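Uncharacterized protein (Staphylococcus aureus subsp. aureus Mu50, PDB 4QPV) is of unknown function but adopts the unusual fold of the DUF1672 family, a repeat of a kinked helix and three beta strands. Local coordinates at residues I51-E56 and E104-L109; Q57-N62 and F92-P97; S150-T155 and I242-V247; T223-T228 and V260-S265. One frame throughout, in Å; residues are numbered along the deposited sequence.

Contact 1: residues I51-E56 and E104-L109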
loop_
_atom_site.group_PDB
_atom_site.type_symbol
_atom_site.label_atom_id
_atom_site.label_comp_id
_atom_site.label_asym_id
_atom_site.label_seq_id
_atom_site.Cartn_x
_atom_site.Cartn_y
_atom_site.Cartn_z
ATOM N N ILE A 51 -21.696 3.869 2.219
ATOM C CA ILE A 51 -20.702 3.057 1.501
ATOM C C ILE A 51 -19.462 2.878 2.392
ATOM O O ILE A 51 -18.937 1.759 2.494
ATOM C CB ILE A 51 -20.373 3.641 0.094
ATOM C CG1 ILE A 51 -21.602 3.586 -0.849
ATOM C CG2 ILE A 51 -19.173 2.914 -0.534
ATOM C CD1 ILE A 51 -21.511 4.613 -2.076
ATOM N N ALA A 52 -19.034 3.961 3.068
ATOM C CA ALA A 52 -17.896 3.921 4.002
ATOM C C ALA A 52 -18.157 2.905 5.122
ATOM O O ALA A 52 -17.299 2.068 5.405
ATOM C CB ALA A 52 -17.647 5.305 4.588
ATOM N N LYS A 53 -19.379 2.932 5.702
ATOM C CA LYS A 53 -19.789 2.017 6.771
ATOM C C LYS A 53 -19.752 0.561 6.278
ATOM O O LYS A 53 -19.242 -0.309 6.997
ATOM C CB LYS A 53 -21.216 2.390 7.275
ATOM C CG LYS A 53 -21.756 1.447 8.348
ATOM C CD LYS A 53 -23.019 1.965 9.037
ATOM C CE LYS A 53 -24.271 1.865 8.202
ATOM N NZ LYS A 53 -25.482 2.150 9.019
ATOM N N ARG A 54 -20.294 0.302 5.065
ATOM C CA ARG A 54 -20.303 -1.058 4.481
ATOM C C ARG A 54 -18.870 -1.537 4.167
ATOM O O ARG A 54 -18.559 -2.712 4.378
ATOM C CB ARG A 54 -21.202 -1.140 3.230
ATOM C CG ARG A 54 -22.705 -0.921 3.536
ATOM C CD ARG A 54 -23.313 -2.133 4.232
ATOM N NE ARG A 54 -23.895 -3.073 3.274
ATOM C CZ ARG A 54 -24.182 -4.345 3.541
ATOM N NH1 ARG A 54 -23.872 -4.872 4.719
ATOM N NH2 ARG A 54 -24.774 -5.099 2.630
ATOM N N GLY A 55 -18.016 -0.638 3.690
ATOM C CA GLY A 55 -16.609 -0.963 3.425
ATOM C C GLY A 55 -15.879 -1.362 4.693
ATOM O O GLY A 55 -15.209 -2.397 4.736
ATOM N N GLU A 56 -16.094 -0.602 5.773
ATOM C CA GLU A 56 -15.504 -0.919 7.083
ATOM C C GLU A 56 -16.038 -2.269 7.581
ATOM O O GLU A 56 -15.259 -3.122 8.031
ATOM C CB GLU A 56 -15.796 0.218 8.079
ATOM C CG GLU A 56 -14.990 1.475 7.734
ATOM C CD GLU A 56 -15.512 2.783 8.307
ATOM O OE1 GLU A 56 -16.500 2.761 9.080
ATOM O OE2 GLU A 56 -14.939 3.841 7.961
ATOM N N GLU A 104 -28.410 -1.384 0.208
ATOM C CA GLU A 104 -29.690 -2.040 0.491
ATOM C C GLU A 104 -29.801 -2.744 1.843
ATOM O O GLU A 104 -30.923 -3.005 2.286
ATOM C CB GLU A 104 -30.018 -3.047 -0.613
ATOM C CG GLU A 104 -30.320 -2.384 -1.952
ATOM C CD GLU A 104 -30.666 -3.340 -3.074
ATOM O OE1 GLU A 104 -30.876 -4.544 -2.796
ATOM O OE2 GLU A 104 -30.705 -2.889 -4.239
ATOM N N SER A 105 -28.680 -3.057 2.494
ATOM C CA SER A 105 -28.729 -3.818 3.746
ATOM C C SER A 105 -27.563 -3.505 4.682
ATOM O O SER A 105 -26.631 -2.814 4.301
ATOM C CB SER A 105 -28.692 -5.313 3.397
ATOM O OG SER A 105 -28.699 -6.151 4.534
ATOM N N ASP A 106 -27.626 -4.033 5.915
ATOM C CA ASP A 106 -26.506 -3.984 6.859
ATOM C C ASP A 106 -26.120 -5.419 7.232
ATOM O O ASP A 106 -25.302 -5.627 8.127
ATOM C CB ASP A 106 -26.820 -3.142 8.100
ATOM C CG ASP A 106 -27.025 -1.685 7.782
ATOM O OD1 ASP A 106 -26.107 -1.069 7.196
ATOM O OD2 ASP A 106 -28.129 -1.173 8.058
ATOM N N SER A 107 -26.679 -6.403 6.513
ATOM C CA SER A 107 -26.420 -7.822 6.774
ATOM C C SER A 107 -24.959 -8.191 6.474
ATOM O O SER A 107 -24.239 -7.452 5.803
ATOM C CB SER A 107 -27.385 -8.722 6.004
ATOM O OG SER A 107 -27.180 -8.619 4.606
ATOM N N SER A 108 -24.506 -9.296 7.067
ATOM C CA SER A 108 -23.131 -9.767 6.951
ATOM C C SER A 108 -22.565 -9.665 5.534
ATOM O O SER A 108 -23.229 -9.993 4.548
ATOM C CB SER A 108 -23.034 -11.212 7.423
ATOM O OG SER A 108 -21.705 -11.669 7.238
ATOM N N LEU A 109 -21.306 -9.228 5.458
ATOM C CA LEU A 109 -20.583 -9.124 4.207
ATOM C C LEU A 109 -19.520 -10.231 4.093
ATOM O O LEU A 109 -18.657 -10.145 3.215
ATOM C CB LEU A 109 -19.981 -7.723 4.046
ATOM C CG LEU A 109 -21.017 -6.649 3.696
ATOM C CD1 LEU A 109 -20.396 -5.264 3.753
ATOM C CD2 LEU A 109 -21.634 -6.904 2.318
HETATM O O HOH W 1 -25.135 -7.921 2.933
#
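R54 leaves helix 48-63 and sends its guanidinium into the loop 104-109, where backbone carbonyls meet it. Among the polar contacts, NH1 of R54 donates to S107 O at 2.8 Å, a fairly straight bond (161° at the hydrogen) lying in both the guanidinium and the carbonyl plane. NH2 of R54 reaches the loop through a water that it binds at 2.9 Å, and that water donates in turn to S108 O. Bends at chi2 (-74°) and chi3 (-92°) curl the chain round to set NE within the loop, where I102 O accepts from it; Q57 OE1 is a second partner of NH1.

The flat group is also sandwiched. S105 O lies over one face, 3.0 Å from R54 CZ, and L109 lies against the opposite one, its CD2 3.6 Å from R54 NH2 and offset toward the rim.

The charged pair across the segments is a long one: K53 NZ and D106 OD1 form a salt bridge of 3.8 Å, while K50 on the same helix is the stronger partner of D106.

Within the loop, S105 OG accepts from S107 N at 2.8 Å, an ST turn in the loop whose carbonyls R54 meets. The example thus shows a helix arginine gripping an ST-turn loop, which ties the linker between strand 90-98 and helix 116-133 back to the helix preceding a three-stranded antiparallel meander.

Contact 2: residues Q57-N62 and F92-P97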
loop_
_atom_site.group_PDB
_atom_site.type_symbol
_atom_site.label_atom_id
_atom_site.label_comp_id
_atom_site.label_asym_id
_atom_site.label_seq_id
_atom_site.Cartn_x
_atom_site.Cartn_y
_atom_site.Cartn_z
ATOM N N GLN A 57 -17.360 -2.497 7.423
ATOM C CA GLN A 57 -17.978 -3.765 7.822
ATOM C C GLN A 57 -17.328 -4.935 7.079
ATOM O O GLN A 57 -17.108 -5.981 7.689
ATOM C CB GLN A 57 -19.496 -3.748 7.545
ATOM C CG GLN A 57 -20.229 -5.035 7.979
ATOM C CD GLN A 57 -21.666 -5.049 7.523
ATOM O OE1 GLN A 57 -22.129 -4.144 6.820
ATOM N NE2 GLN A 57 -22.433 -6.049 7.953
ATOM N N PHE A 58 -17.086 -4.777 5.753
ATOM C CA PHE A 58 -16.476 -5.837 4.944
ATOM C C PHE A 58 -15.137 -6.313 5.556
ATOM O O PHE A 58 -14.903 -7.521 5.669
ATOM C CB PHE A 58 -16.247 -5.365 3.497
ATOM C CG PHE A 58 -15.686 -6.440 2.588
ATOM C CD1 PHE A 58 -14.311 -6.644 2.489
ATOM C CD2 PHE A 58 -16.529 -7.214 1.795
ATOM C CE1 PHE A 58 -13.792 -7.647 1.653
ATOM C CE2 PHE A 58 -16.014 -8.212 0.961
ATOM C CZ PHE A 58 -14.648 -8.423 0.893
ATOM N N PHE A 59 -14.276 -5.376 5.928
ATOM C CA PHE A 59 -12.954 -5.703 6.478
ATOM C C PHE A 59 -13.065 -6.327 7.855
ATOM O O PHE A 59 -12.246 -7.191 8.182
ATOM C CB PHE A 59 -12.043 -4.471 6.493
ATOM C CG PHE A 59 -11.433 -4.224 5.136
ATOM C CD1 PHE A 59 -12.133 -3.521 4.159
ATOM C CD2 PHE A 59 -10.189 -4.764 4.804
ATOM C CE1 PHE A 59 -11.588 -3.340 2.877
ATOM C CE2 PHE A 59 -9.662 -4.611 3.518
ATOM C CZ PHE A 59 -10.365 -3.901 2.565
HETATM N N MSE A 60 -14.094 -5.945 8.648
HETATM C CA MSE A 60 -14.289 -6.563 9.959
HETATM C C MSE A 60 -14.796 -8.005 9.767
HETATM O O MSE A 60 -14.228 -8.921 10.350
HETATM C CB MSE A 60 -15.238 -5.741 10.860
HETATM C CG MSE A 60 -15.421 -6.344 12.275
HETATM SE SE MSE A 60 -13.741 -6.589 13.291
HETATM C CE MSE A 60 -13.434 -4.739 13.772
ATOM N N ASP A 61 -15.848 -8.202 8.932
ATOM C CA ASP A 61 -16.426 -9.524 8.671
ATOM C C ASP A 61 -15.409 -10.529 8.101
ATOM O O ASP A 61 -15.371 -11.682 8.541
ATOM C CB ASP A 61 -17.602 -9.407 7.689
ATOM C CG ASP A 61 -18.850 -8.750 8.260
ATOM O OD1 ASP A 61 -18.953 -8.641 9.509
ATOM O OD2 ASP A 61 -19.708 -8.329 7.467
ATOM N N ASN A 62 -14.597 -10.098 7.143
ATOM C CA ASN A 62 -13.687 -11.005 6.447
ATOM C C ASN A 62 -12.285 -11.108 7.031
ATOM O O ASN A 62 -11.707 -12.190 6.956
ATOM C CB ASN A 62 -13.601 -10.637 4.950
ATOM C CG ASN A 62 -14.921 -10.909 4.259
ATOM O OD1 ASN A 62 -15.370 -12.057 4.170
ATOM N ND2 ASN A 62 -15.658 -9.857 3.918
ATOM N N PHE A 92 -2.042 -0.961 6.877
ATOM C CA PHE A 92 -2.133 -1.053 5.413
ATOM C C PHE A 92 -3.239 -0.157 4.901
ATOM O O PHE A 92 -4.083 0.316 5.673
ATOM C CB PHE A 92 -2.401 -2.520 4.933
ATOM C CG PHE A 92 -3.722 -3.132 5.387
ATOM C CD1 PHE A 92 -4.906 -2.870 4.698
ATOM C CD2 PHE A 92 -3.788 -3.908 6.541
ATOM C CE1 PHE A 92 -6.132 -3.394 5.150
ATOM C CE2 PHE A 92 -5.000 -4.480 6.961
ATOM C CZ PHE A 92 -6.165 -4.221 6.261
ATOM N N ASN A 93 -3.202 0.046 3.586
ATOM C CA ASN A 93 -4.257 0.699 2.817
ATOM C C ASN A 93 -4.730 -0.299 1.793
ATOM O O ASN A 93 -3.919 -1.052 1.242
ATOM C CB ASN A 93 -3.807 1.994 2.175
ATOM C CG ASN A 93 -3.785 3.123 3.164
ATOM O OD1 ASN A 93 -3.007 3.118 4.125
ATOM N ND2 ASN A 93 -4.675 4.082 2.984
ATOM N N ALA A 94 -6.040 -0.354 1.578
ATOM C CA ALA A 94 -6.624 -1.304 0.639
ATOM C C ALA A 94 -7.882 -0.711 0.074
ATOM O O ALA A 94 -8.308 0.352 0.530
ATOM C CB ALA A 94 -6.942 -2.611 1.380
ATOM N N SER A 95 -8.480 -1.377 -0.919
ATOM C CA SER A 95 -9.765 -0.931 -1.460
ATOM C C SER A 95 -10.613 -2.120 -1.822
ATOM O O SER A 95 -10.097 -3.217 -2.104
ATOM C CB SER A 95 -9.592 0.015 -2.649
ATOM O OG SER A 95 -9.264 -0.695 -3.832
ATOM N N ILE A 96 -11.931 -1.902 -1.816
ATOM C CA ILE A 96 -12.895 -2.938 -2.142
ATOM C C ILE A 96 -13.955 -2.363 -3.085
ATOM O O ILE A 96 -14.515 -1.311 -2.757
ATOM C CB ILE A 96 -13.525 -3.569 -0.854
ATOM C CG1 ILE A 96 -14.506 -4.717 -1.175
ATOM C CG2 ILE A 96 -14.163 -2.533 0.090
ATOM C CD1 ILE A 96 -13.866 -6.016 -1.657
ATOM N N PRO A 97 -14.273 -3.024 -4.221
ATOM C CA PRO A 97 -15.364 -2.500 -5.059
ATOM C C PRO A 97 -16.705 -3.016 -4.554
ATOM O O PRO A 97 -16.778 -4.102 -3.959
ATOM C CB PRO A 97 -15.020 -3.049 -6.443
ATOM C CG PRO A 97 -14.352 -4.364 -6.163
ATOM C CD PRO A 97 -13.710 -4.273 -4.801
#
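F59 projects from helix 48-63 as a broad bump, and the small side chain of A94 on strand 90-98 gives it a hollow to enter. CZ at the tip of the ring comes to 3.8 Å from A94 CB, and the larger residues two places along the strand in each direction, F92 and I96, form the walls. On the F92 wall the two rings meet obliquely: F59 CE2 sits near the plane of the F92 ring, at its edge, 4.1 Å from F92 CE1. On the other wall I96 CG2 touches the rim of F59, 3.9 Å from CE1, as the two side chains slide past each other in opposite directions.

The case illustrates a helix laid across one face of an antiparallel meander (strands 67-75, 78-87 and 90-98). The axes of helix 57-62 and strand 92-97 cross at 101°, close to perpendicular, with a closest approach of 10.4 Å, a separation bridged by the rings of F58 and F59 together with I96 and A94.

I96 reaches two rings with its two branches, CG2 at the rim of F59 and CD1 over F58. In the conformer given, one of two modelled, CD1 lies over the face of F58 in a CH-pi contact, 3.9 Å from the ring centroid and 3.6 Å from CZ. F58 is aimed at it with CG anti to the backbone N (chi1 -177°). The opposite face of that ring carries N62 ND2, 3.3 Å above its centre, and the same amide donates to F58 O. Helix 116-133 closes in beside them, M118 and L121 against F58, T124 against A94 and V125 against F92.

Contact 3: residues S150-T155 and I242-V247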
loop_
_atom_site.group_PDB
_atom_site.type_symbol
_atom_site.label_atom_id
_atom_site.label_comp_id
_atom_site.label_asym_id
_atom_site.label_seq_id
_atom_site.Cartn_x
_atom_site.Cartn_y
_atom_site.Cartn_z
ATOM N N SER A 150 17.072 15.636 1.072
ATOM C CA SER A 150 17.791 16.805 0.572
ATOM C C SER A 150 19.045 16.416 -0.225
ATOM O O SER A 150 19.230 16.904 -1.349
ATOM C CB SER A 150 18.158 17.753 1.716
ATOM O OG SER A 150 18.953 18.803 1.199
ATOM N N LYS A 151 19.888 15.542 0.348
ATOM C CA LYS A 151 21.139 15.121 -0.275
ATOM C C LYS A 151 20.893 14.484 -1.658
ATOM O O LYS A 151 21.617 14.816 -2.592
ATOM C CB LYS A 151 21.897 14.131 0.631
ATOM C CG LYS A 151 23.301 13.803 0.101
ATOM C CD LYS A 151 24.012 12.725 0.887
ATOM C CE LYS A 151 25.423 12.545 0.363
ATOM N NZ LYS A 151 26.068 11.329 0.933
ATOM N N TYR A 152 19.916 13.568 -1.770
ATOM C CA TYR A 152 19.659 12.848 -3.026
ATOM C C TYR A 152 18.498 13.423 -3.833
ATOM O O TYR A 152 18.078 12.826 -4.834
ATOM C CB TYR A 152 19.495 11.351 -2.774
ATOM C CG TYR A 152 20.795 10.741 -2.287
ATOM C CD1 TYR A 152 21.903 10.637 -3.130
ATOM C CD2 TYR A 152 20.939 10.325 -0.963
ATOM C CE1 TYR A 152 23.110 10.108 -2.677
ATOM C CE2 TYR A 152 22.151 9.813 -0.492
ATOM C CZ TYR A 152 23.230 9.698 -1.354
ATOM O OH TYR A 152 24.413 9.179 -0.889
ATOM N N LYS A 153 18.067 14.642 -3.459
ATOM C CA LYS A 153 17.132 15.471 -4.202
ATOM C C LYS A 153 15.846 14.728 -4.600
ATOM O O LYS A 153 15.576 14.528 -5.791
ATOM C CB LYS A 153 17.834 16.030 -5.460
ATOM C CG LYS A 153 19.054 16.901 -5.140
ATOM C CD LYS A 153 19.761 17.340 -6.399
ATOM C CE LYS A 153 20.947 18.263 -6.134
ATOM N NZ LYS A 153 22.057 17.565 -5.440
ATOM N N TYR A 154 15.066 14.316 -3.609
ATOM C CA TYR A 154 13.801 13.640 -3.882
ATOM C C TYR A 154 12.757 14.007 -2.813
ATOM O O TYR A 154 13.069 14.593 -1.774
ATOM C CB TYR A 154 13.985 12.079 -3.965
ATOM C CG TYR A 154 14.453 11.428 -2.672
ATOM C CD1 TYR A 154 13.558 11.165 -1.628
ATOM C CD2 TYR A 154 15.777 11.033 -2.510
ATOM C CE1 TYR A 154 13.991 10.601 -0.426
ATOM C CE2 TYR A 154 16.229 10.500 -1.300
ATOM C CZ TYR A 154 15.329 10.260 -0.271
ATOM O OH TYR A 154 15.800 9.730 0.905
ATOM N N THR A 155 11.523 13.631 -3.085
ATOM C CA THR A 155 10.382 13.654 -2.167
ATOM C C THR A 155 9.661 12.347 -2.385
ATOM O O THR A 155 9.895 11.663 -3.388
ATOM C CB THR A 155 9.430 14.869 -2.429
ATOM O OG1 THR A 155 8.742 14.655 -3.660
ATOM C CG2 THR A 155 10.139 16.224 -2.434
ATOM N N ILE A 242 22.959 4.818 -7.134
ATOM C CA ILE A 242 23.953 3.801 -6.787
ATOM C C ILE A 242 24.594 4.204 -5.463
ATOM O O ILE A 242 24.746 3.371 -4.581
ATOM C CB ILE A 242 25.016 3.631 -7.914
ATOM C CG1 ILE A 242 24.407 2.874 -9.127
ATOM C CG2 ILE A 242 26.301 2.927 -7.390
ATOM C CD1 ILE A 242 25.290 2.996 -10.439
ATOM N N ASP A 243 24.919 5.493 -5.318
ATOM C CA ASP A 243 25.564 5.986 -4.103
ATOM C C ASP A 243 24.626 5.894 -2.901
ATOM O O ASP A 243 25.047 5.427 -1.848
ATOM C CB ASP A 243 26.085 7.414 -4.292
ATOM C CG ASP A 243 26.899 7.878 -3.104
ATOM O OD1 ASP A 243 27.944 7.243 -2.816
ATOM O OD2 ASP A 243 26.501 8.884 -2.472
ATOM N N PHE A 244 23.351 6.272 -3.064
ATOM C CA PHE A 244 22.393 6.156 -1.987
ATOM C C PHE A 244 22.225 4.664 -1.598
ATOM O O PHE A 244 22.198 4.380 -0.411
ATOM C CB PHE A 244 21.051 6.814 -2.377
ATOM C CG PHE A 244 19.999 6.911 -1.284
ATOM C CD1 PHE A 244 20.363 6.948 0.060
ATOM C CD2 PHE A 244 18.650 7.019 -1.608
ATOM C CE1 PHE A 244 19.397 7.072 1.062
ATOM C CE2 PHE A 244 17.679 7.138 -0.607
ATOM C CZ PHE A 244 18.060 7.166 0.720
ATOM N N SER A 245 22.186 3.715 -2.574
ATOM C CA SER A 245 22.101 2.275 -2.244
ATOM C C SER A 245 23.295 1.859 -1.370
ATOM O O SER A 245 23.117 1.154 -0.370
ATOM C CB SER A 245 22.072 1.418 -3.504
ATOM O OG SER A 245 22.116 0.046 -3.151
ATOM N N GLU A 246 24.501 2.326 -1.725
ATOM C CA GLU A 246 25.702 2.018 -0.942
ATOM C C GLU A 246 25.584 2.557 0.489
ATOM O O GLU A 246 25.923 1.844 1.429
ATOM C CB GLU A 246 26.976 2.544 -1.632
ATOM C CG GLU A 246 27.264 1.790 -2.928
ATOM C CD GLU A 246 27.331 0.275 -2.817
ATOM O OE1 GLU A 246 28.087 -0.230 -1.957
ATOM O OE2 GLU A 246 26.602 -0.410 -3.568
ATOM N N VAL A 247 25.049 3.776 0.654
ATOM C CA VAL A 247 24.811 4.381 1.971
ATOM C C VAL A 247 23.824 3.481 2.785
ATOM O O VAL A 247 24.125 3.106 3.923
ATOM C CB VAL A 247 24.305 5.843 1.825
ATOM C CG1 VAL A 247 23.743 6.398 3.147
ATOM C CG2 VAL A 247 25.409 6.741 1.283
#
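Y152, Y154 and F244 make an aromatic cluster where the turn 150-153, a type I beta turn, meets helix 234-249. F244 is the middle member. Its CB lies almost exactly over the centre of the Y152 ring, 3.6 Å from the centroid, in a CH-pi contact, and with CG anti to the backbone N (chi1 -173°) the ring continues past that face. The F244 ring is nearly parallel to that of Y152 (planes at 22°, centroids 4.6 Å apart) but slid so far that the two barely overlap; F244 CD1 and Y152 CE2 approach to 3.4 Å. The aliphatic chain of K151 passes over the other face of Y152, with CG above the centre of the ring.

Y154 meets the far end of F244 in a still looser pairing: the phenol oxygen OH is 3.4 Å from F244 CZ, and the same oxygen is hydrogen-bonded to L145 O.

At its polar tip Y152 OH donates to D243 OD2 over 2.6 Å, reaching the oxygen from above the carboxylate plane, 46° out of it. K151 NZ gives Y152 OH a weak bond of 3.3 Å and stays 4.2 Å from D243 OD2, beyond a salt bridge, where its positive charge may still favour the carboxylate. V247 CG2, one helical turn on from D243, packs against the same hydroxyl.

Behind the cluster lies the mixed sheet: Y154 touches L225 and I264 on strands 220-227 and 259-265, F244 touches L262, and strand 154-155 itself pairs antiparallel with 220-227, so that the turn bridges the sheet edge and the helix.

Contact 4: residues T223-T228 and V260-S265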
loop_
_atom_site.group_PDB
_atom_site.type_symbol
_atom_site.label_atom_id
_atom_site.label_comp_id
_atom_site.label_asym_id
_atom_site.label_seq_id
_atom_site.Cartn_x
_atom_site.Cartn_y
_atom_site.Cartn_z
ATOM N N THR A 223 10.803 1.573 -3.047
ATOM C CA THR A 223 10.624 3.014 -2.824
ATOM C C THR A 223 9.823 3.657 -3.981
ATOM O O THR A 223 9.766 3.109 -5.090
ATOM C CB THR A 223 11.949 3.769 -2.567
ATOM O OG1 THR A 223 12.710 3.880 -3.786
ATOM C CG2 THR A 223 12.771 3.185 -1.390
ATOM N N THR A 224 9.203 4.813 -3.694
ATOM C CA THR A 224 8.400 5.604 -4.646
ATOM C C THR A 224 8.908 7.024 -4.497
ATOM O O THR A 224 8.310 7.844 -3.795
ATOM C CB THR A 224 6.875 5.467 -4.367
ATOM O OG1 THR A 224 6.589 5.938 -3.040
ATOM C CG2 THR A 224 6.356 4.025 -4.560
ATOM N N LEU A 225 10.091 7.283 -5.058
ATOM C CA LEU A 225 10.715 8.605 -4.925
ATOM C C LEU A 225 10.552 9.434 -6.189
ATOM O O LEU A 225 10.609 8.920 -7.304
ATOM C CB LEU A 225 12.204 8.476 -4.574
ATOM C CG LEU A 225 12.530 7.547 -3.390
ATOM C CD1 LEU A 225 14.042 7.499 -3.150
ATOM C CD2 LEU A 225 11.775 7.989 -2.096
ATOM N N PHE A 226 10.354 10.728 -5.994
ATOM C CA PHE A 226 10.182 11.692 -7.078
ATOM C C PHE A 226 11.343 12.683 -7.038
ATOM O O PHE A 226 11.520 13.406 -6.046
ATOM C CB PHE A 226 8.828 12.403 -6.922
ATOM C CG PHE A 226 7.636 11.472 -6.950
ATOM C CD1 PHE A 226 7.204 10.828 -5.786
ATOM C CD2 PHE A 226 6.937 11.245 -8.136
ATOM C CE1 PHE A 226 6.087 9.981 -5.810
ATOM C CE2 PHE A 226 5.774 10.457 -8.142
ATOM C CZ PHE A 226 5.363 9.827 -6.980
ATOM N N SER A 227 12.157 12.716 -8.103
ATOM C CA SER A 227 13.269 13.653 -8.167
ATOM C C SER A 227 12.778 15.110 -8.051
ATOM O O SER A 227 11.701 15.434 -8.553
ATOM C CB SER A 227 14.024 13.483 -9.478
ATOM O OG SER A 227 15.089 14.411 -9.562
ATOM N N THR A 228 13.571 15.981 -7.427
ATOM C CA THR A 228 13.248 17.413 -7.364
ATOM C C THR A 228 13.982 18.156 -8.495
ATOM O O THR A 228 13.841 19.373 -8.611
ATOM C CB THR A 228 13.569 18.033 -5.985
ATOM O OG1 THR A 228 14.959 17.892 -5.727
ATOM C CG2 THR A 228 12.747 17.422 -4.846
ATOM N N VAL A 260 14.867 -5.226 -0.605
ATOM C CA VAL A 260 14.714 -3.769 -0.614
ATOM C C VAL A 260 15.275 -3.236 -1.932
ATOM O O VAL A 260 16.408 -3.537 -2.291
ATOM C CB VAL A 260 15.344 -3.079 0.634
ATOM C CG1 VAL A 260 15.183 -1.549 0.573
ATOM C CG2 VAL A 260 14.732 -3.625 1.935
ATOM N N SER A 261 14.475 -2.419 -2.620
ATOM C CA SER A 261 14.809 -1.860 -3.931
ATOM C C SER A 261 14.546 -0.352 -3.958
ATOM O O SER A 261 13.488 0.124 -3.530
ATOM C CB SER A 261 13.978 -2.578 -5.002
ATOM O OG SER A 261 14.116 -2.026 -6.300
ATOM N N LEU A 262 15.500 0.386 -4.510
ATOM C CA LEU A 262 15.407 1.822 -4.635
ATOM C C LEU A 262 14.888 2.180 -6.027
ATOM O O LEU A 262 15.466 1.754 -7.030
ATOM C CB LEU A 262 16.844 2.349 -4.413
ATOM C CG LEU A 262 17.115 3.763 -3.953
ATOM C CD1 LEU A 262 16.362 4.120 -2.643
ATOM C CD2 LEU A 262 18.616 3.961 -3.768
ATOM N N GLN A 263 13.773 2.931 -6.092
ATOM C CA GLN A 263 13.221 3.460 -7.335
ATOM C C GLN A 263 13.056 4.957 -7.208
ATOM O O GLN A 263 12.626 5.450 -6.161
ATOM C CB GLN A 263 11.884 2.829 -7.753
ATOM C CG GLN A 263 11.990 1.372 -8.223
ATOM C CD GLN A 263 10.691 0.876 -8.842
ATOM O OE1 GLN A 263 9.652 1.522 -8.791
ATOM N NE2 GLN A 263 10.709 -0.304 -9.415
ATOM N N ILE A 264 13.385 5.673 -8.292
ATOM C CA ILE A 264 13.237 7.120 -8.412
ATOM C C ILE A 264 12.743 7.436 -9.827
ATOM O O ILE A 264 13.124 6.767 -10.787
ATOM C CB ILE A 264 14.520 7.933 -8.034
ATOM C CG1 ILE A 264 14.160 9.443 -7.790
ATOM C CG2 ILE A 264 15.642 7.745 -9.094
ATOM C CD1 ILE A 264 15.218 10.340 -7.091
ATOM N N SER A 265 11.899 8.455 -9.935
ATOM C CA SER A 265 11.359 8.921 -11.214
ATOM C C SER A 265 11.406 10.458 -11.284
ATOM O O SER A 265 11.919 11.102 -10.364
ATOM C CB SER A 265 9.930 8.417 -11.387
ATOM O OG SER A 265 9.089 8.951 -10.367
#
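L225 and I264 face each other across two parallel strands, 220-227 and 259-265, the outer members of a beta-alpha-beta unit whose crossover runs through helix 234-249. Backbone bonds knit the pair together. S265 N donates to L225 O (3.0 Å), S227 N to S265 O (2.8 Å) and, less firmly, L225 N to Q263 O in a weak bond of 3.3 Å. At the other end T223 N donates to S261 O at 3.1 Å.

Between these bonds the pattern is broken, and the break is instructive. Strand 220-227 is interrupted at T224, and just before the break a side chain steps in: Q263 N donates to T223 OG1 over 2.7 Å, at 165°. With chi1 of 73°, OG1 lies between the backbone N and carbonyl carbon of T223, and from there it meets the neighbouring strand.

Around the backbone, L225 CB packs on I264 CG1 at 3.9 Å, and L225 CD1 lies near L262 CD1. L262 and I264 stand under the crossover helix, where M241 touches both and L248 also reaches L262. F226 and S265 point to the opposite face of the sheet; there the F226 ring sits edge-to-face with Y157 and Y276, and S265 OG is hydrogen-bonded to K279 NZ. Y276 OH further binds L225 O, adding to the donors on that carbonyl.

T223 O is buried with no polar partner in the model, and the nearest atom of the facing strand is Q263 CB, 3.4 Å away.

How the contacts relate
The four contacts form two pairs on opposite sides of the chain's centre. Contacts 1 and 2 share helix 48-63, with centres 10 Å apart, and contact 2 lies within the span of chain that contact 1 closes. Probable hydrogen bonds stitch them together: L109 N to D61 OD2 (2.7 Å) and Q57 NE2 to D106 O (2.9 Å). Contacts 3 and 4 have centres 9 Å apart, and their segments alternate along the chain; T155 O and F226 N meet at 2.8 Å in the common mixed sheet. Between the pairs nothing touches: contacts 2 and 4 come no nearer than about 12 Å between nearest atoms, and the centres of contacts 1 and 3 lie 45 Å apart.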